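Local structure of Atp-dependent DNA ligase (4D05) at residues A[231-236]-A[252-257]; A[183-188]-A[200-205]; A[48-53]-A[88-93]. The protein joins breaks in the backbone of DNA in an ATP-dependent reaction that passes through an enzyme-adenylate intermediate. All blocks are in the same frame, centred on the assembly; numbering follows the deposited sequence.

In the fold
Contact 3 comes first along the chain. It joins 48-53 to 88-93 in the ATP-dependent ligase domain, closing a loop of 34 residues that includes strand 62-67 and helix 73-80. Contact 2 follows in the OB domain, where strands 179-190 and 199-206 pair as a hairpin. Contact 1 then pairs strands 232-237 and 250-256, the latter an outermost strand of the same antiparallel sheet. The three loops close in series; none nests or crosses. Contacts 1 and 2 adjoin, because strands 179-190 and 232-237 are sheet neighbours: Ile233 N lies 2.8 Å from Ala183 O. Contact 3 stands apart, its centre about 40 Å from that of contact 1.

Contact 1 (A[231-236]-A[252-257]); sequences SLITYR and VRIRVI. With SO4 (sulfate ion), chain D.
Arg255 NH1 donates to Thr234 OG1 at 2.9 Å, with the hydroxyl oxygen in the guanidinium plane. This bond bridges two antiparallel strands of the OB domain, whose register is shifted by two classic beta bulges. Thr234 OG1 also bonds to Glu182, whose carboxylate would probably help to balance the charge of Arg255. The Arg255 chain bends at chi2 and chi3, which folds it back so that NH1 points at the Thr234 hydroxyl. Its other side grips a sulfate ion, probably from the crystallisation liquor: NE donates to sulfate O3, and NH2 to O2 at 2.9 Å. Arg253 reaches the same ion with NH1 and NH2. The two guanidinium groups lie face over face, Arg253 NH2 3.3 Å above the centre of the Arg255 plane. The shared anion probably offsets their repulsion.

In the backbone, Leu232 O accepts from both Arg255 N (2.8 Å) and Val256 N (3.2 Å), which marks one bulge. At the other, Val252 and Arg253 both face Thr234. Between the bulges, Thr234 N gives a nearly straight bond to Arg253 O (N-H...O 172°).

The packing is lighter. Leu232 and Val256 meet through their CB atoms. On the sheet face of Ile233 and Ile254, these two side chains cross obliquely. Beside Thr234, Val252 points the same way, and its CG2 touches Arg236 CB at 3.7 Å.

Contact 2 (A[183-188]-A[200-205]); sequences ATVIAY and GAILVK. With SO4 (sulfate ion), chain E.
Strands 183-188 and 200-205 form an antiparallel beta hairpin of the OB domain, with a classic beta bulge where Ile186 and Ala187 both face Leu203. Leu203 O takes a straight bond from Ile186 N at 2.9 Å and a weak one from Ala187 N. Ile186 has psi near -19°, far from the extended range, and this kink inserts the extra residue. Its CG1 sits between the backbone N and the carbonyl carbon, the crowded position (chi1 65°), and so lies along Leu203, 4.0 Å from Leu203 CB. Its CG2 branch approaches Lys205 CB.

On the sheet face of Val185, Tyr188, Ile202 and Val204, the side chains are apolar apart from the tyrosine hydroxyl. Val204 has CG1 anti to the carbonyl carbon (chi1 -57°), which leaves CG2 in the crowded position, 3.7 Å from Ala183 CB. Val204 CG1 turns toward Val185. Ile202 also has CG1 in the crowded position, and its extended end carries CD1 to Val185 CG2. Its other branch, CG2, meets the edge of the Tyr188 ring at CD1, 4.2 Å away. The Tyr188 hydroxyl bonds to the backbone of Pro227, which ties the hairpin to a neighbouring loop.

On the other face, Leu203 CD1 touches the methyl of Ala187. Thr184 OG1 and Lys205 O share a water, weakly on the carbonyl side. The Lys205 chain is fully extended, and NZ bonds to two oxygens of a sulfate ion, the nearer being O4 at 2.9 Å.

Contact 3 (A[48-53]-A[88-93]); sequences TAPTWF and EQWKQI
The indole of Trp90 is the tight centre of this contact. Pro50 CD presses on one face, 3.5 Å from the centroid of the five-membered ring. Ala49 CA covers the six-membered ring on the same face. Both are CH-pi contacts. Phe53, with CG anti to the backbone N (chi1 -174°), turns its ring face to the Trp90 edge. The pair is T-shaped, with planes at 69° and Trp90 CE3 over the centre of the phenyl ring. Phe53 CZ also meets Ile93 CG2 at 3.9 Å.

The contact packs a short 3-10 segment, 88-92, against the start of helix 51-54, where Pro50 is the N-cap residue. It lies in the ATP-dependent ligase domain, with Ile79 of helix 73-80 and Leu66 of strand 62-67 also touching Trp90. An alanine at Trp90 would remove the surface shared by Ala49, Pro50 and Phe53 and would probably loosen the hold of segment 48-53 on the 3-10 turn.

The solvent side is looser. Trp52 is exposed and brings the CH2 corner of its ring across, with Lys91 N at the ring edge, 3.6 Å from CH2. The Lys91 chain leads away from the contact. Trp52 CH2 touches Trp90 CB at 3.9 Å.

Contact 1 (A[231-236]-A[252-257])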
ATOM      1  N   SER A 231      23.367   5.467  14.759  1.00  6.97           N
ATOM      2  CA  SER A 231      22.943   5.336  13.387  1.00  8.38           C
ATOM      3  C   SER A 231      21.423   5.251  13.282  1.00  7.34           C
ATOM      4  O   SER A 231      20.728   4.823  14.226  1.00  7.09           O
ATOM      5  CB  SER A 231      23.607   4.149  12.708  1.00  9.24           C
ATOM      6  OG  SER A 231      23.247   2.903  13.274  1.00  9.94           O
ATOM      7  N   LEU A 232      20.921   5.714  12.138  1.00  6.68           N
ATOM      8  CA  LEU A 232      19.518   5.584  11.804  1.00  6.33           C
ATOM      9  C   LEU A 232      19.373   4.298  11.018  1.00  6.40           C
ATOM     10  O   LEU A 232      20.035   4.126  10.005  1.00  6.45           O
ATOM     11  CB  LEU A 232      19.064   6.783  10.955  1.00  7.63           C
ATOM     12  CG  LEU A 232      17.555   6.804  10.661  1.00  7.78           C
ATOM     13  CD1 LEU A 232      16.781   7.159  11.922  1.00  8.74           C
ATOM     14  CD2 LEU A 232      17.229   7.767   9.486  1.00 10.60           C
ATOM     15  N   ILE A 233      18.531   3.387  11.508  1.00  7.14           N
ATOM     16  CA  ILE A 233      18.350   2.092  10.891  1.00  7.57           C
ATOM     17  C   ILE A 233      16.895   1.925  10.531  1.00  6.49           C
ATOM     18  O   ILE A 233      16.038   2.633  11.066  1.00  6.36           O
ATOM     19  CB  ILE A 233      18.850   0.929  11.803  1.00  6.10           C
ATOM     20  CG1 ILE A 233      18.067   0.823  13.128  1.00  7.16           C
ATOM     21  CG2 ILE A 233      20.346   1.139  12.066  1.00  6.23           C
ATOM     22  CD1 ILE A 233      16.791   0.039  13.045  1.00  9.45           C
ATOM     23  N   THR A 234      16.635   0.978   9.624  1.00  5.50           N
ATOM     24  CA  THR A 234      15.281   0.586   9.299  1.00  6.30           C
ATOM     25  C   THR A 234      15.007  -0.752   9.959  1.00  7.42           C
ATOM     26  O   THR A 234      15.847  -1.663   9.909  1.00  7.06           O
ATOM     27  CB  THR A 234      15.103   0.436   7.793  1.00  6.79           C
ATOM     28  OG1 THR A 234      15.209   1.729   7.184  1.00  9.85           O
ATOM     29  CG2 THR A 234      13.730  -0.148   7.474  1.00  7.03           C
ATOM     30  N   TYR A 235      13.838  -0.848  10.586  1.00  6.05           N
ATOM     31  CA  TYR A 235      13.381  -2.095  11.168  1.00  5.05           C
ATOM     32  C   TYR A 235      12.053  -2.467  10.532  1.00  6.35           C
ATOM     33  O   TYR A 235      11.376  -1.617   9.958  1.00  6.74           O
ATOM     34  CB  TYR A 235      13.262  -1.999  12.679  1.00  4.56           C
ATOM     35  CG  TYR A 235      12.239  -1.017  13.170  1.00  5.02           C
ATOM     36  CD1 TYR A 235      12.562   0.326  13.327  1.00  5.15           C
ATOM     37  CD2 TYR A 235      10.968  -1.432  13.500  1.00  5.75           C
ATOM     38  CE1 TYR A 235      11.615   1.250  13.782  1.00  5.08           C
ATOM     39  CE2 TYR A 235      10.015  -0.534  13.955  1.00  5.72           C
ATOM     40  CZ  TYR A 235      10.336   0.810  14.083  1.00  6.07           C
ATOM     41  OH  TYR A 235       9.377   1.697  14.560  1.00  8.47           O
ATOM     42  N   ARG A 236      11.723  -3.745  10.653  1.00  7.71           N
ATOM     43  CA  ARG A 236      10.534  -4.317  10.065  1.00  7.20           C
ATOM     44  C   ARG A 236       9.668  -4.826  11.198  1.00  7.15           C
ATOM     45  O   ARG A 236      10.185  -5.253  12.243  1.00  8.30           O
ATOM     46  CB  ARG A 236      10.971  -5.446   9.127  1.00  8.78           C
ATOM     47  CG  ARG A 236       9.842  -6.170   8.451  1.00 11.50           C
ATOM     48  CD  ARG A 236      10.374  -7.093   7.401  1.00 13.76           C
ATOM     49  NE  ARG A 236      11.140  -6.380   6.378  1.00 15.63           N
ATOM     50  CZ  ARG A 236      11.744  -6.991   5.358  1.00 23.84           C
ATOM     51  NH1 ARG A 236      11.675  -8.324   5.212  1.00 27.76           N
ATOM     52  NH2 ARG A 236      12.417  -6.283   4.471  1.00 25.98           N
ATOM     53  N   VAL A 252      16.543  -4.474   9.636  1.00  7.46           N
ATOM     54  CA  VAL A 252      16.684  -4.505   8.181  1.00  6.96           C
ATOM     55  C   VAL A 252      18.081  -4.035   7.778  1.00  6.74           C
ATOM     56  O   VAL A 252      18.896  -4.850   7.367  1.00  8.83           O
ATOM     57  CB  VAL A 252      15.611  -3.694   7.471  1.00  6.07           C
ATOM     58  CG1 VAL A 252      15.720  -3.860   5.962  1.00  6.78           C
ATOM     59  CG2 VAL A 252      14.247  -4.188   7.890  1.00  6.54           C
ATOM     60  N   ARG A 253      18.360  -2.737   7.903  1.00  5.11           N
ATOM     61  CA  ARG A 253      19.623  -2.190   7.410  1.00  6.44           C
ATOM     62  C   ARG A 253      19.852  -0.786   7.917  1.00  6.58           C
ATOM     63  O   ARG A 253      18.921  -0.109   8.383  1.00  8.56           O
ATOM     64  CB  ARG A 253      19.660  -2.180   5.877  1.00  8.44           C
ATOM     65  CG  ARG A 253      18.710  -1.166   5.268  1.00  8.93           C
ATOM     66  CD  ARG A 253      18.501  -1.475   3.801  1.00 10.56           C
ATOM     67  NE  ARG A 253      17.568  -0.601   3.100  1.00 11.05           N
ATOM     68  CZ  ARG A 253      17.892   0.547   2.500  1.00 14.58           C
ATOM     69  NH1 ARG A 253      19.148   1.000   2.513  1.00 16.48           N
ATOM     70  NH2 ARG A 253      16.942   1.242   1.863  1.00 15.90           N
ATOM     71  N   ILE A 254      21.116  -0.376   7.872  1.00  6.09           N
ATOM     72  CA  ILE A 254      21.506   0.990   8.188  1.00  7.22           C
ATOM     73  C   ILE A 254      21.137   1.946   7.063  1.00  8.15           C
ATOM     74  O   ILE A 254      21.368   1.654   5.888  1.00  9.85           O
ATOM     75  CB  ILE A 254      23.028   1.032   8.400  1.00  7.26           C
ATOM     76  CG1 ILE A 254      23.408   0.136   9.590  1.00  8.33           C
ATOM     77  CG2 ILE A 254      23.512   2.462   8.583  1.00  8.56           C
ATOM     78  CD1 ILE A 254      24.898  -0.124   9.719  1.00  9.35           C
ATOM     79  N   ARG A 255      20.615   3.105   7.445  1.00  8.03           N
ATOM     80  CA  ARG A 255      20.307   4.178   6.503  1.00  8.61           C
ATOM     81  C   ARG A 255      21.289   5.333   6.555  1.00  8.26           C
ATOM     82  O   ARG A 255      21.751   5.818   5.522  1.00  8.77           O
ATOM     83  CB  ARG A 255      18.928   4.728   6.785  1.00  7.92           C
ATOM     84  CG  ARG A 255      17.815   3.671   6.767  1.00 11.60           C
ATOM     85  CD  ARG A 255      17.792   2.855   5.478  1.00 11.43           C
ATOM     86  NE  ARG A 255      17.349   3.640   4.333  1.00 11.79           N
ATOM     87  CZ  ARG A 255      16.087   3.727   3.923  1.00 12.08           C
ATOM     88  NH1 ARG A 255      15.108   3.110   4.584  1.00 14.68           N
ATOM     89  NH2 ARG A 255      15.793   4.430   2.838  1.00 12.79           N
ATOM     90  N   VAL A 256      21.577   5.806   7.767  1.00  7.19           N
ATOM     91  CA  VAL A 256      22.446   6.954   7.946  1.00  7.60           C
ATOM     92  C   VAL A 256      23.312   6.720   9.183  1.00  9.07           C
ATOM     93  O   VAL A 256      22.807   6.312  10.228  1.00  9.45           O
ATOM     94  CB  VAL A 256      21.635   8.259   8.172  1.00  6.19           C
ATOM     95  CG1 VAL A 256      22.581   9.437   8.370  1.00  8.83           C
ATOM     96  CG2 VAL A 256      20.649   8.561   7.025  1.00  7.20           C
ATOM     97  N   ILE A 257      24.591   7.016   9.074  1.00  8.49           N
ATOM     98  CA  ILE A 257      25.455   7.015  10.279  1.00 11.11           C
ATOM     99  C   ILE A 257      25.525   8.420  10.873  1.00 16.88           C
ATOM    100  O   ILE A 257      25.829   9.410  10.196  1.00 18.75           O
ATOM    101  CB  ILE A 257      26.819   6.570   9.918  1.00 13.31           C
ATOM    102  CG1 ILE A 257      26.721   5.237   9.234  1.00 18.15           C
ATOM    103  CG2 ILE A 257      27.718   6.383  11.164  1.00 13.55           C
ATOM    104  CD1 ILE A 257      27.863   4.998   8.379  1.00 24.89           C
TER
HETATM  105  S   SO4 D1259      18.865   4.567   0.859  1.00 22.64           S
HETATM  106  O1  SO4 D1259      18.246   3.492   0.057  1.00 24.74           O
HETATM  107  O2  SO4 D1259      17.861   5.620   1.133  1.00 22.61           O
HETATM  108  O3  SO4 D1259      19.382   4.118   2.185  1.00 22.57           O
HETATM  109  O4  SO4 D1259      19.987   5.166   0.113  1.00 24.18           O

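Contact 2 (A[183-188]-A[200-205])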
ATOM      1  N   ALA A 183      14.533   4.039  13.156  1.00  7.74           N
ATOM      2  CA  ALA A 183      14.831   4.261  14.569  1.00  5.51           C
ATOM      3  C   ALA A 183      16.311   4.513  14.715  1.00  6.31           C
ATOM      4  O   ALA A 183      17.095   4.156  13.836  1.00  6.60           O
ATOM      5  CB  ALA A 183      14.447   3.061  15.413  1.00  5.23           C
ATOM      6  N   THR A 184      16.694   5.081  15.857  1.00  5.13           N
ATOM      7  CA  THR A 184      18.096   5.372  16.128  1.00  6.29           C
ATOM      8  C   THR A 184      18.664   4.326  17.086  1.00  5.43           C
ATOM      9  O   THR A 184      18.052   4.027  18.107  1.00  4.92           O
ATOM     10  CB  THR A 184      18.232   6.777  16.740  1.00  7.13           C
ATOM     11  OG1 THR A 184      17.778   7.746  15.798  1.00  8.92           O
ATOM     12  CG2 THR A 184      19.679   7.097  17.133  1.00  7.82           C
ATOM     13  N   VAL A 185      19.828   3.767  16.754  1.00  3.79           N
ATOM     14  CA  VAL A 185      20.469   2.806  17.635  1.00  3.65           C
ATOM     15  C   VAL A 185      21.005   3.568  18.847  1.00  3.94           C
ATOM     16  O   VAL A 185      21.746   4.540  18.676  1.00  4.92           O
ATOM     17  CB  VAL A 185      21.656   2.094  16.949  1.00  3.98           C
ATOM     18  CG1 VAL A 185      22.317   1.104  17.917  1.00  4.77           C
ATOM     19  CG2 VAL A 185      21.175   1.376  15.699  1.00  5.69           C
ATOM     20  N   ILE A 186      20.654   3.143  20.063  1.00  2.50           N
ATOM     21  CA  ILE A 186      21.120   3.877  21.249  1.00  3.77           C
ATOM     22  C   ILE A 186      22.024   3.076  22.172  1.00  2.28           C
ATOM     23  O   ILE A 186      22.762   3.674  22.955  1.00  4.71           O
ATOM     24  CB  ILE A 186      19.944   4.501  22.071  1.00  4.84           C
ATOM     25  CG1 ILE A 186      19.015   3.431  22.688  1.00  6.78           C
ATOM     26  CG2 ILE A 186      19.082   5.399  21.190  1.00  6.30           C
ATOM     27  CD1 ILE A 186      17.997   4.002  23.659  1.00  7.76           C
ATOM     28  N   ALA A 187      22.003   1.748  22.065  1.00  2.55           N
ATOM     29  CA  ALA A 187      22.872   0.916  22.901  1.00  2.16           C
ATOM     30  C   ALA A 187      22.966  -0.488  22.328  1.00  4.01           C
ATOM     31  O   ALA A 187      22.119  -0.911  21.519  1.00  4.99           O
ATOM     32  CB  ALA A 187      22.323   0.850  24.303  1.00  3.71           C
ATOM     33  N   TYR A 188      24.013  -1.191  22.757  1.00  2.42           N
ATOM     34  CA  TYR A 188      24.166  -2.613  22.478  1.00  2.62           C
ATOM     35  C   TYR A 188      23.810  -3.452  23.698  1.00  3.54           C
ATOM     36  O   TYR A 188      24.015  -3.037  24.848  1.00  4.61           O
ATOM     37  CB  TYR A 188      25.604  -2.950  22.116  1.00  3.26           C
ATOM     38  CG  TYR A 188      26.160  -2.240  20.920  1.00  3.33           C
ATOM     39  CD1 TYR A 188      25.393  -2.004  19.795  1.00  5.02           C
ATOM     40  CD2 TYR A 188      27.479  -1.813  20.920  1.00  5.35           C
ATOM     41  CE1 TYR A 188      25.931  -1.362  18.685  1.00  5.88           C
ATOM     42  CE2 TYR A 188      28.029  -1.181  19.830  1.00  6.95           C
ATOM     43  CZ  TYR A 188      27.253  -0.969  18.708  1.00  5.24           C
ATOM     44  OH  TYR A 188      27.817  -0.349  17.630  1.00  6.68           O
ATOM     45  N   GLY A 200      24.122  -9.455  20.960  1.00  3.72           N
ATOM     46  CA  GLY A 200      22.879 -10.179  21.210  1.00  3.26           C
ATOM     47  C   GLY A 200      21.693  -9.439  20.620  1.00  4.74           C
ATOM     48  O   GLY A 200      20.825 -10.029  19.979  1.00  5.33           O
ATOM     49  N   ALA A 201      21.670  -8.128  20.857  1.00  3.82           N
ATOM     50  CA  ALA A 201      20.581  -7.300  20.390  1.00  2.76           C
ATOM     51  C   ALA A 201      20.999  -5.862  20.438  1.00  4.77           C
ATOM     52  O   ALA A 201      22.036  -5.534  21.013  1.00  4.93           O
ATOM     53  CB  ALA A 201      19.331  -7.523  21.268  1.00  4.64           C
ATOM     54  N   ILE A 202      20.186  -5.005  19.820  1.00  5.23           N
ATOM     55  CA  ILE A 202      20.346  -3.560  19.961  1.00  4.65           C
ATOM     56  C   ILE A 202      19.142  -2.982  20.657  1.00  3.11           C
ATOM     57  O   ILE A 202      18.047  -3.575  20.633  1.00  3.98           O
ATOM     58  CB  ILE A 202      20.548  -2.839  18.620  1.00  4.97           C
ATOM     59  CG1 ILE A 202      19.364  -3.113  17.680  1.00  3.71           C
ATOM     60  CG2 ILE A 202      21.855  -3.276  17.963  1.00  6.42           C
ATOM     61  CD1 ILE A 202      19.451  -2.447  16.306  1.00  4.52           C
ATOM     62  N   LEU A 203      19.340  -1.831  21.279  1.00  3.22           N
ATOM     63  CA  LEU A 203      18.222  -1.027  21.734  1.00  2.67           C
ATOM     64  C   LEU A 203      18.115   0.152  20.777  1.00  3.01           C
ATOM     65  O   LEU A 203      19.110   0.776  20.458  1.00  3.66           O
ATOM     66  CB  LEU A 203      18.462  -0.513  23.131  1.00  4.94           C
ATOM     67  CG  LEU A 203      18.281  -1.504  24.264  1.00  6.84           C
ATOM     68  CD1 LEU A 203      18.687  -0.762  25.562  1.00 11.00           C
ATOM     69  CD2 LEU A 203      16.858  -2.087  24.360  1.00  6.18           C
ATOM     70  N   VAL A 204      16.901   0.432  20.313  1.00  3.62           N
ATOM     71  CA  VAL A 204      16.668   1.550  19.409  1.00  3.18           C
ATOM     72  C   VAL A 204      15.576   2.436  19.976  1.00  4.45           C
ATOM     73  O   VAL A 204      14.776   1.989  20.781  1.00  4.60           O
ATOM     74  CB  VAL A 204      16.282   1.095  17.992  1.00  3.44           C
ATOM     75  CG1 VAL A 204      17.350   0.178  17.422  1.00  4.05           C
ATOM     76  CG2 VAL A 204      14.894   0.418  17.961  1.00  5.05           C
ATOM     77  N   LYS A 205      15.544   3.688  19.532  1.00  6.10           N
ATOM     78  CA  LYS A 205      14.452   4.588  19.855  1.00  5.86           C
ATOM     79  C   LYS A 205      13.851   5.085  18.544  1.00  5.96           C
ATOM     80  O   LYS A 205      14.558   5.651  17.694  1.00  6.56           O
ATOM     81  CB  LYS A 205      14.924   5.754  20.713  1.00  8.39           C
ATOM     82  CG  LYS A 205      13.807   6.669  21.168  1.00  9.50           C
ATOM     83  CD  LYS A 205      14.321   7.694  22.187  1.00 14.64           C
ATOM     84  CE  LYS A 205      13.234   8.601  22.713  1.00 17.82           C
ATOM     85  NZ  LYS A 205      13.777   9.584  23.725  1.00 19.92           N
TER
HETATM   86  S   SO4 E1260      13.503   8.226  27.086  1.00 23.01           S
HETATM   87  O1  SO4 E1260      12.390   8.181  26.130  1.00 23.10           O
HETATM   88  O2  SO4 E1260      13.170   9.198  28.139  1.00 23.06           O
HETATM   89  O3  SO4 E1260      13.794   6.884  27.650  1.00 19.30           O
HETATM   90  O4  SO4 E1260      14.675   8.708  26.354  1.00 26.71           O
HETATM   91  O   HOH W   1      14.895   8.009  15.396  1.00 22.17           O

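Contact 3 (A[48-53]-A[88-93])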
ATOM      1  N   THR A  48      -1.369  14.400 -18.216  1.00  4.24           N
ATOM      2  CA  THR A  48      -1.554  14.668 -19.636  1.00  5.13           C
ATOM      3  C   THR A  48      -1.981  13.377 -20.345  1.00  4.79           C
ATOM      4  O   THR A  48      -1.300  12.882 -21.267  1.00  6.01           O
ATOM      5  CB  THR A  48      -0.285  15.263 -20.271  1.00  6.11           C
ATOM      6  OG1 THR A  48       0.759  14.287 -20.256  1.00  6.74           O
ATOM      7  CG2 THR A  48       0.174  16.523 -19.529  1.00  8.64           C
ATOM      8  N   ALA A  49      -3.136  12.842 -19.952  1.00  5.46           N
ATOM      9  CA  ALA A  49      -3.595  11.591 -20.537  1.00  5.36           C
ATOM     10  C   ALA A  49      -4.043  11.859 -21.962  1.00  4.80           C
ATOM     11  O   ALA A  49      -4.859  12.768 -22.210  1.00  5.83           O
ATOM     12  CB  ALA A  49      -4.743  11.021 -19.764  1.00  6.61           C
ATOM     13  N   PRO A  50      -3.529  11.074 -22.908  1.00  5.59           N
ATOM     14  CA  PRO A  50      -3.998  11.294 -24.285  1.00  5.43           C
ATOM     15  C   PRO A  50      -5.507  11.143 -24.460  1.00  6.50           C
ATOM     16  O   PRO A  50      -6.158  10.388 -23.766  1.00  6.31           O
ATOM     17  CB  PRO A  50      -3.275  10.185 -25.067  1.00  6.14           C
ATOM     18  CG  PRO A  50      -2.037   9.919 -24.259  1.00  8.45           C
ATOM     19  CD  PRO A  50      -2.497  10.034 -22.839  1.00  6.33           C
ATOM     20  N   THR A  51      -6.050  11.872 -25.430  1.00  6.26           N
ATOM     21  CA  THR A  51      -7.480  11.851 -25.696  1.00  7.32           C
ATOM     22  C   THR A  51      -7.998  10.439 -25.941  1.00  4.90           C
ATOM     23  O   THR A  51      -9.055  10.068 -25.447  1.00  6.10           O
ATOM     24  CB  THR A  51      -7.766  12.702 -26.930  1.00 10.80           C
ATOM     25  OG1 THR A  51      -7.308  14.011 -26.658  1.00 14.52           O
ATOM     26  CG2 THR A  51      -9.208  12.731 -27.207  1.00 13.06           C
ATOM     27  N   TRP A  52      -7.271   9.651 -26.722  1.00  5.40           N
ATOM     28  CA  TRP A  52      -7.709   8.290 -27.032  1.00  5.04           C
ATOM     29  C   TRP A  52      -7.699   7.382 -25.799  1.00  3.90           C
ATOM     30  O   TRP A  52      -8.385   6.343 -25.770  1.00  7.18           O
ATOM     31  CB  TRP A  52      -6.850   7.675 -28.163  1.00  5.40           C
ATOM     32  CG  TRP A  52      -5.366   7.905 -27.999  1.00  6.24           C
ATOM     33  CD1 TRP A  52      -4.632   8.900 -28.578  1.00  7.36           C
ATOM     34  CD2 TRP A  52      -4.446   7.147 -27.187  1.00  4.98           C
ATOM     35  NE1 TRP A  52      -3.332   8.805 -28.196  1.00  7.19           N
ATOM     36  CE2 TRP A  52      -3.183   7.733 -27.355  1.00  7.23           C
ATOM     37  CE3 TRP A  52      -4.563   6.016 -26.378  1.00  6.50           C
ATOM     38  CZ2 TRP A  52      -2.039   7.248 -26.718  1.00  8.12           C
ATOM     39  CZ3 TRP A  52      -3.405   5.526 -25.747  1.00  6.93           C
ATOM     40  CH2 TRP A  52      -2.174   6.139 -25.931  1.00  7.96           C
ATOM     41  N   PHE A  53      -6.927   7.745 -24.782  1.00  4.08           N
ATOM     42  CA  PHE A  53      -6.889   6.939 -23.551  1.00  4.39           C
ATOM     43  C   PHE A  53      -8.182   7.118 -22.744  1.00  5.14           C
ATOM     44  O   PHE A  53      -8.736   6.160 -22.222  1.00  5.86           O
ATOM     45  CB  PHE A  53      -5.683   7.340 -22.709  1.00  4.15           C
ATOM     46  CG  PHE A  53      -5.471   6.466 -21.500  1.00  3.87           C
ATOM     47  CD1 PHE A  53      -4.763   5.256 -21.616  1.00  3.83           C
ATOM     48  CD2 PHE A  53      -5.952   6.843 -20.255  1.00  3.97           C
ATOM     49  CE1 PHE A  53      -4.588   4.449 -20.500  1.00  4.93           C
ATOM     50  CE2 PHE A  53      -5.764   6.026 -19.157  1.00  4.55           C
ATOM     51  CZ  PHE A  53      -5.086   4.834 -19.286  1.00  4.77           C
ATOM     52  N   GLU A  88       2.501   7.961 -26.800  1.00  6.36           N
ATOM     53  CA  GLU A  88       1.985   6.631 -27.127  1.00  7.24           C
ATOM     54  C   GLU A  88       2.165   5.608 -26.017  1.00  5.25           C
ATOM     55  O   GLU A  88       1.478   4.581 -25.992  1.00  5.51           O
ATOM     56  CB  GLU A  88       2.656   6.140 -28.411  1.00 10.64           C
ATOM     57  CG  GLU A  88       4.100   5.770 -28.214  1.00 18.43           C
ATOM     58  CD  GLU A  88       4.822   5.503 -29.525  0.70 32.31           C
ATOM     59  OE1 GLU A  88       4.276   5.860 -30.588  0.45 38.52           O
ATOM     60  OE2 GLU A  88       5.931   4.933 -29.487  0.51 37.00           O
ATOM     61  N   GLN A  89       3.085   5.879 -25.096  1.00  6.14           N
ATOM     62  CA  GLN A  89       3.356   4.893 -24.031  1.00  6.43           C
ATOM     63  C   GLN A  89       2.165   4.656 -23.113  1.00  4.65           C
ATOM     64  O   GLN A  89       2.144   3.653 -22.383  1.00  4.51           O
ATOM     65  CB  GLN A  89       4.591   5.282 -23.231  1.00  7.68           C
ATOM     66  CG  GLN A  89       5.818   5.327 -24.144  1.00 11.63           C
ATOM     67  CD  GLN A  89       7.094   5.615 -23.400  1.00 16.99           C
ATOM     68  OE1 GLN A  89       7.388   4.982 -22.349  1.00 18.39           O
ATOM     69  NE2 GLN A  89       7.892   6.553 -23.935  1.00 18.76           N
ATOM     70  N   TRP A  90       1.194   5.568 -23.105  1.00  4.34           N
ATOM     71  CA  TRP A  90      -0.020   5.314 -22.331  1.00  4.05           C
ATOM     72  C   TRP A  90      -0.790   4.087 -22.820  1.00  3.40           C
ATOM     73  O   TRP A  90      -1.644   3.575 -22.122  1.00  4.82           O
ATOM     74  CB  TRP A  90      -0.945   6.555 -22.304  1.00  3.24           C
ATOM     75  CG  TRP A  90      -0.513   7.685 -21.417  1.00  2.47           C
ATOM     76  CD1 TRP A  90       0.516   8.578 -21.646  1.00  3.69           C
ATOM     77  CD2 TRP A  90      -1.094   8.066 -20.169  1.00  2.94           C
ATOM     78  NE1 TRP A  90       0.591   9.488 -20.627  1.00  3.86           N
ATOM     79  CE2 TRP A  90      -0.371   9.182 -19.691  1.00  3.52           C
ATOM     80  CE3 TRP A  90      -2.148   7.563 -19.398  1.00  3.18           C
ATOM     81  CZ2 TRP A  90      -0.681   9.806 -18.491  1.00  5.09           C
ATOM     82  CZ3 TRP A  90      -2.451   8.180 -18.200  1.00  5.75           C
ATOM     83  CH2 TRP A  90      -1.725   9.292 -17.761  1.00  5.75           C
ATOM     84  N   LYS A  91      -0.495   3.594 -24.015  1.00  5.05           N
ATOM     85  CA  LYS A  91      -1.251   2.452 -24.532  1.00  6.02           C
ATOM     86  C   LYS A  91      -1.141   1.190 -23.669  1.00  8.09           C
ATOM     87  O   LYS A  91      -2.032   0.334 -23.691  1.00  9.31           O
ATOM     88  CB  LYS A  91      -0.818   2.162 -25.978  1.00  6.47           C
ATOM     89  CG  LYS A  91       0.547   1.534 -26.115  1.00  9.67           C
ATOM     90  CD  LYS A  91       1.067   1.622 -27.535  1.00 11.88           C
ATOM     91  CE  LYS A  91       2.443   0.993 -27.622  1.00 14.33           C
ATOM     92  NZ  LYS A  91       2.984   0.989 -28.980  1.00 16.09           N
ATOM     93  N   GLN A  92      -0.056   1.071 -22.911  1.00  7.90           N
ATOM     94  CA  GLN A  92       0.122  -0.094 -22.047  1.00  8.77           C
ATOM     95  C   GLN A  92      -0.465   0.085 -20.651  1.00  6.78           C
ATOM     96  O   GLN A  92      -0.495  -0.869 -19.860  1.00  8.09           O
ATOM     97  CB  GLN A  92       1.577  -0.431 -21.928  1.00 14.21           C
ATOM     98  CG  GLN A  92       2.387   0.576 -21.230  1.00 17.45           C
ATOM     99  CD  GLN A  92       3.864   0.406 -21.587  1.00 21.00           C
ATOM    100  OE1 GLN A  92       4.479  -0.668 -21.340  1.00 19.36           O
ATOM    101  NE2 GLN A  92       4.442   1.456 -22.192  1.00 19.50           N
ATOM    102  N   ILE A  93      -0.893   1.301 -20.334  1.00  5.46           N
ATOM    103  CA  ILE A  93      -1.490   1.603 -19.033  1.00  3.84           C
ATOM    104  C   ILE A  93      -2.980   1.218 -18.974  1.00  3.06           C
ATOM    105  O   ILE A  93      -3.696   1.326 -19.952  1.00  4.33           O
ATOM    106  CB  ILE A  93      -1.300   3.111 -18.694  1.00  4.35           C
ATOM    107  CG1 ILE A  93       0.186   3.429 -18.645  1.00  4.98           C
ATOM    108  CG2 ILE A  93      -1.952   3.458 -17.385  1.00  4.19           C
ATOM    109  CD1 ILE A  93       0.488   4.852 -18.274  1.00  5.80           C
TER